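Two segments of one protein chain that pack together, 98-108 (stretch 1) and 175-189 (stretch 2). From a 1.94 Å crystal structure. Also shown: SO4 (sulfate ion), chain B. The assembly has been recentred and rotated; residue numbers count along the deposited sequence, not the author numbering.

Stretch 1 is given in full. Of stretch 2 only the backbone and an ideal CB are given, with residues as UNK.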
# COMPACT_ATOMS: atom_id res chain seq x y z
N ALA A 98 -0.60 5.46 4.73
CA ALA A 98 -1.85 4.73 4.79
C ALA A 98 -2.18 4.19 3.42
O ALA A 98 -1.77 4.74 2.37
CB ALA A 98 -3.00 5.58 5.34
N TYR A 99 -2.87 3.06 3.41
CA TYR A 99 -3.22 2.36 2.20
C TYR A 99 -4.67 2.07 2.19
O TYR A 99 -5.29 1.97 3.25
CB TYR A 99 -2.50 0.99 2.15
CG TYR A 99 -1.00 1.05 2.13
CD1 TYR A 99 -0.29 1.50 3.24
CD2 TYR A 99 -0.28 0.64 1.01
CE1 TYR A 99 1.09 1.62 3.22
CE2 TYR A 99 1.12 0.70 1.00
CZ TYR A 99 1.79 1.20 2.10
OH TYR A 99 3.15 1.21 2.17
N LEU A 100 -5.21 1.82 1.00
CA LEU A 100 -6.56 1.33 0.81
C LEU A 100 -6.43 -0.06 0.28
O LEU A 100 -5.48 -0.36 -0.46
CB LEU A 100 -7.31 2.17 -0.23
CG LEU A 100 -7.59 3.60 0.15
CD1 LEU A 100 -8.13 4.37 -1.01
CD2 LEU A 100 -8.55 3.70 1.34
N ALA A 101 -7.44 -0.91 0.56
CA ALA A 101 -7.47 -2.27 0.04
C ALA A 101 -8.84 -2.82 -0.01
O ALA A 101 -9.70 -2.37 0.75
CB ALA A 101 -6.60 -3.18 0.90
N LEU A 102 -9.05 -3.81 -0.90
CA LEU A 102 -10.26 -4.60 -0.95
C LEU A 102 -9.80 -5.96 -0.47
O LEU A 102 -8.92 -6.54 -1.07
CB LEU A 102 -10.86 -4.71 -2.32
CG LEU A 102 -11.40 -3.42 -2.93
CD1 LEU A 102 -11.84 -3.64 -4.35
CD2 LEU A 102 -12.51 -2.86 -2.12
N LEU A 103 -10.36 -6.43 0.66
CA LEU A 103 -9.98 -7.67 1.29
C LEU A 103 -11.10 -8.70 1.19
O LEU A 103 -12.26 -8.31 1.26
CB LEU A 103 -9.74 -7.41 2.78
CG LEU A 103 -8.65 -6.41 3.17
CD1 LEU A 103 -8.43 -6.47 4.67
CD2 LEU A 103 -7.35 -6.71 2.43
N ARG A 104 -10.76 -9.99 1.21
CA ARG A 104 -11.75 -11.08 1.15
C ARG A 104 -12.56 -11.17 2.44
O ARG A 104 -11.97 -11.12 3.51
CB ARG A 104 -11.06 -12.45 0.92
CG ARG A 104 -10.38 -12.61 -0.44
CD ARG A 104 -11.39 -12.81 -1.51
NE ARG A 104 -10.84 -12.91 -2.86
CZ ARG A 104 -11.54 -12.71 -3.96
NH1 ARG A 104 -12.83 -12.41 -3.88
NH2 ARG A 104 -10.96 -12.77 -5.15
N GLY A 105 -13.88 -11.34 2.32
CA GLY A 105 -14.80 -11.46 3.44
C GLY A 105 -15.24 -10.14 4.03
O GLY A 105 -14.60 -9.11 3.82
N HIS A 106 -16.35 -10.18 4.78
CA HIS A 106 -16.93 -9.04 5.50
C HIS A 106 -16.33 -9.02 6.91
O HIS A 106 -16.63 -9.91 7.70
CB HIS A 106 -18.46 -9.19 5.59
CG HIS A 106 -19.15 -8.92 4.29
ND1 HIS A 106 -20.48 -9.23 4.11
CD2 HIS A 106 -18.70 -8.26 3.19
CE1 HIS A 106 -20.78 -8.84 2.88
NE2 HIS A 106 -19.74 -8.23 2.29
N ILE A 107 -15.48 -8.02 7.24
CA ILE A 107 -14.86 -7.91 8.57
C ILE A 107 -15.90 -7.26 9.47
O ILE A 107 -16.31 -6.14 9.17
CB ILE A 107 -13.56 -7.09 8.45
CG1 ILE A 107 -12.57 -7.85 7.55
CG2 ILE A 107 -12.94 -6.82 9.83
CD1 ILE A 107 -11.22 -7.19 7.25
N GLN A 108 -16.36 -7.95 10.53
CA GLN A 108 -17.44 -7.43 11.37
C GLN A 108 -16.96 -6.39 12.39
O GLN A 108 -17.73 -5.50 12.72
CB GLN A 108 -18.18 -8.57 12.08
CG GLN A 108 -18.73 -9.63 11.12
CD GLN A 108 -19.70 -9.09 10.09
OE1 GLN A 108 -20.46 -8.14 10.34
NE2 GLN A 108 -19.73 -9.71 8.91
N UNK A 175 4.11 -6.42 4.69
CA UNK A 175 3.37 -6.34 5.96
C UNK A 175 1.88 -6.39 5.85
O UNK A 175 1.23 -7.17 6.53
CB UNK A 175 3.74 -5.05 6.69
N UNK A 176 1.32 -5.51 5.03
CA UNK A 176 -0.13 -5.38 4.93
C UNK A 176 -0.73 -6.64 4.35
O UNK A 176 -1.76 -7.12 4.83
CB UNK A 176 -0.51 -4.17 4.08
N UNK A 177 -0.06 -7.21 3.36
CA UNK A 177 -0.57 -8.42 2.73
C UNK A 177 -0.49 -9.60 3.66
O UNK A 177 -1.39 -10.44 3.68
CB UNK A 177 0.20 -8.72 1.44
N UNK A 178 0.60 -9.69 4.44
CA UNK A 178 0.75 -10.81 5.37
C UNK A 178 -0.25 -10.70 6.52
O UNK A 178 -0.86 -11.71 6.91
CB UNK A 178 2.18 -10.86 5.92
N UNK A 179 -0.38 -9.49 7.09
CA UNK A 179 -1.28 -9.26 8.21
C UNK A 179 -2.75 -9.52 7.84
O UNK A 179 -3.48 -10.11 8.64
CB UNK A 179 -1.12 -7.83 8.72
N UNK A 180 -3.21 -9.03 6.68
CA UNK A 180 -4.62 -9.22 6.27
C UNK A 180 -4.92 -10.70 5.99
O UNK A 180 -5.93 -11.23 6.46
CB UNK A 180 -4.93 -8.38 5.03
N UNK A 181 -3.98 -11.40 5.35
CA UNK A 181 -4.07 -12.83 5.09
C UNK A 181 -4.09 -13.62 6.41
O UNK A 181 -4.88 -14.56 6.55
CB UNK A 181 -2.90 -13.28 4.21
N UNK A 182 -3.27 -13.20 7.39
CA UNK A 182 -3.21 -13.83 8.71
C UNK A 182 -4.55 -13.69 9.48
O UNK A 182 -4.86 -14.55 10.29
CB UNK A 182 -2.07 -13.21 9.52
N UNK A 183 -5.30 -12.57 9.26
CA UNK A 183 -6.62 -12.38 9.86
C UNK A 183 -7.68 -13.27 9.20
O UNK A 183 -8.82 -13.25 9.66
CB UNK A 183 -7.04 -10.91 9.76
N UNK A 184 -7.37 -13.85 8.05
CA UNK A 184 -8.31 -14.60 7.23
C UNK A 184 -9.01 -13.70 6.23
O UNK A 184 -10.05 -14.10 5.72
CB UNK A 184 -9.34 -15.31 8.11
N UNK A 185 -8.45 -12.48 5.92
CA UNK A 185 -9.04 -11.51 4.98
C UNK A 185 -7.99 -11.04 4.01
O UNK A 185 -7.61 -9.87 4.02
CB UNK A 185 -9.65 -10.32 5.72
N UNK A 186 -7.48 -11.96 3.17
CA UNK A 186 -6.41 -11.58 2.25
C UNK A 186 -6.80 -10.50 1.26
O UNK A 186 -7.98 -10.35 0.92
CB UNK A 186 -5.94 -12.81 1.48
N UNK A 187 -5.79 -9.82 0.70
CA UNK A 187 -6.05 -8.81 -0.30
C UNK A 187 -6.55 -9.51 -1.56
O UNK A 187 -6.00 -10.52 -1.99
CB UNK A 187 -4.80 -7.97 -0.58
N UNK A 188 -7.61 -8.95 -2.15
CA UNK A 188 -8.18 -9.46 -3.38
C UNK A 188 -7.15 -9.35 -4.49
O UNK A 188 -6.54 -8.30 -4.66
CB UNK A 188 -9.46 -8.71 -3.75
N UNK A 189 -6.96 -10.44 -5.23
CA UNK A 189 -6.00 -10.52 -6.32
C UNK A 189 -4.56 -10.68 -5.86
O UNK A 189 -3.62 -10.53 -6.67
CB UNK A 189 -6.11 -9.27 -7.19
S SO4 B . 4.79 -8.55 -5.80
O1 SO4 B . 4.59 -9.35 -4.58
O2 SO4 B . 6.23 -8.53 -6.08
O3 SO4 B . 4.06 -9.10 -6.91
O4 SO4 B . 4.28 -7.20 -5.59

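Position 175 opens a helix, and its CB has nothing of stretch 1 within reach. Many side chains would serve; the residue is Gln-175.

At 176 the CA-to-CB bond points toward the strand, where the ring of Tyr-99 offers a face beyond alanine's reach. Leucine, isoleucine or methionine would suit. Leu-176 is found; its CD1 lies over the ring face, 3.2 Å from the centroid of Tyr-99, a CH-pi contact.

Position 177 points sideways, and the sulfate lies beyond its CB, so a long basic side chain is the natural guess. Arg-177 donates a hydrogen bond from NH1 to sulfate O1 (2.7 Å) and a weak one from NH2 to the same O1 (3.2 Å).

Positions 178 and 179 lie out of reach of stretch 1, which discriminates little; they are Val-178 and His-179.

At 180 CB points toward the strand and, ideally placed, lies 3.9 Å from Leu-103 CD2. A small or medium apolar side chain fits: alanine, cysteine or valine. Cys-180 places SG 3.6 Å from Leu-103 CD1.

Positions 181 and 182, one turned away and the other out of reach, could take many helix-compatible residues, polar or small; they are Ser-181 and Ala-182. Position 183 points toward stretch 1 from a distance, leaving room for a large apolar residue; Leu-183 CD1 stays 5.0 Å from Ile-107 CD1.

At 184 phi is +90°, which favours glycine, and two bonds back into the last turn make a Schellman motif. It is Gly-184.

The CB of 185 sits close to Arg-104 O, an acceptor unpaired in the visible backbone, with Ile-107 nearby. A donor close to CB is wanted, preferably with a flat surface: histidine or asparagine. His-185 donates from ND1 to Arg-104 O (2.7 Å), while Ile-107 CG1 packs over its ring face, 3.5 Å from the centroid.

At 186 CB points away, phi is -62°, and the carbonyl accepts from Arg-104 N (2.8 Å from O of 186). The backbone nitrogen has no partner in stretch 1, so proline is allowed among others. The residue is Pro-186.

Position 187 bridges Leu-103, with CA atoms 4.4 Å apart. Although its CB points away overall, it lies near Leu-103 CD2, so a branched apolar residue suits. Val-187 sets CG2 3.6 Å from Leu-103 CD2.

The nitrogen of 188 donates to Leu-102 O (2.9 Å). Its sideways CB lies between Leu-102 and the Arg-104 side chain, inviting valine or isoleucine. Val-188 puts CG1 over the guanidinium face, 3.8 Å from Arg-104 NH2.

Position 189, with phi +77°, favours glycine, and is Gly-189.

Stretch 2 175-189: QLRVHCSALGHPVVG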
# COMPACT_ATOMS: atom_id res chain seq x y z
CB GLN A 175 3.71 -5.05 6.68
CG GLN A 175 2.97 -4.93 8.00
CD GLN A 175 3.60 -3.97 8.97
OE1 GLN A 175 4.83 -3.90 9.12
NE2 GLN A 175 2.77 -3.22 9.66
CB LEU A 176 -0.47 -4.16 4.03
CG LEU A 176 0.14 -2.86 4.51
CD1 LEU A 176 -0.10 -1.77 3.52
CD2 LEU A 176 -0.37 -2.48 5.88
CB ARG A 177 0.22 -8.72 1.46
CG ARG A 177 0.02 -7.66 0.38
CD ARG A 177 1.21 -7.63 -0.55
NE ARG A 177 1.15 -8.80 -1.44
CZ ARG A 177 2.00 -9.05 -2.43
NH1 ARG A 177 3.01 -8.23 -2.67
NH2 ARG A 177 1.85 -10.13 -3.18
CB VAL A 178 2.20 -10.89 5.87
CG1 VAL A 178 2.35 -11.90 7.02
CG2 VAL A 178 3.13 -11.22 4.72
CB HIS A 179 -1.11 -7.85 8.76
CG HIS A 179 -0.11 -7.70 9.88
ND1 HIS A 179 0.25 -6.46 10.34
CD2 HIS A 179 0.56 -8.64 10.60
CE1 HIS A 179 1.13 -6.67 11.31
NE2 HIS A 179 1.29 -7.98 11.54
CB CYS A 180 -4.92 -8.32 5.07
SG CYS A 180 -4.92 -6.56 5.49
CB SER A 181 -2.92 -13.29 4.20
OG SER A 181 -2.95 -14.69 4.01
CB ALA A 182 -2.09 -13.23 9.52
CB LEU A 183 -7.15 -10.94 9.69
CG LEU A 183 -6.64 -9.83 10.52
CD1 LEU A 183 -7.41 -8.53 10.16
CD2 LEU A 183 -6.76 -10.15 11.98
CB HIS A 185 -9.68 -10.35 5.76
CG HIS A 185 -10.75 -10.83 6.68
ND1 HIS A 185 -11.96 -11.27 6.20
CD2 HIS A 185 -10.75 -10.98 8.03
CE1 HIS A 185 -12.66 -11.65 7.25
NE2 HIS A 185 -11.96 -11.49 8.37
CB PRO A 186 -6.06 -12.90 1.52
CG PRO A 186 -7.20 -13.79 1.77
CD PRO A 186 -7.82 -13.41 3.05
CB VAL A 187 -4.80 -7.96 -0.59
CG1 VAL A 187 -5.04 -7.01 -1.75
CG2 VAL A 187 -4.32 -7.24 0.64
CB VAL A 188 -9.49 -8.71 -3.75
CG1 VAL A 188 -9.97 -9.08 -5.14
CG2 VAL A 188 -10.59 -8.99 -2.71
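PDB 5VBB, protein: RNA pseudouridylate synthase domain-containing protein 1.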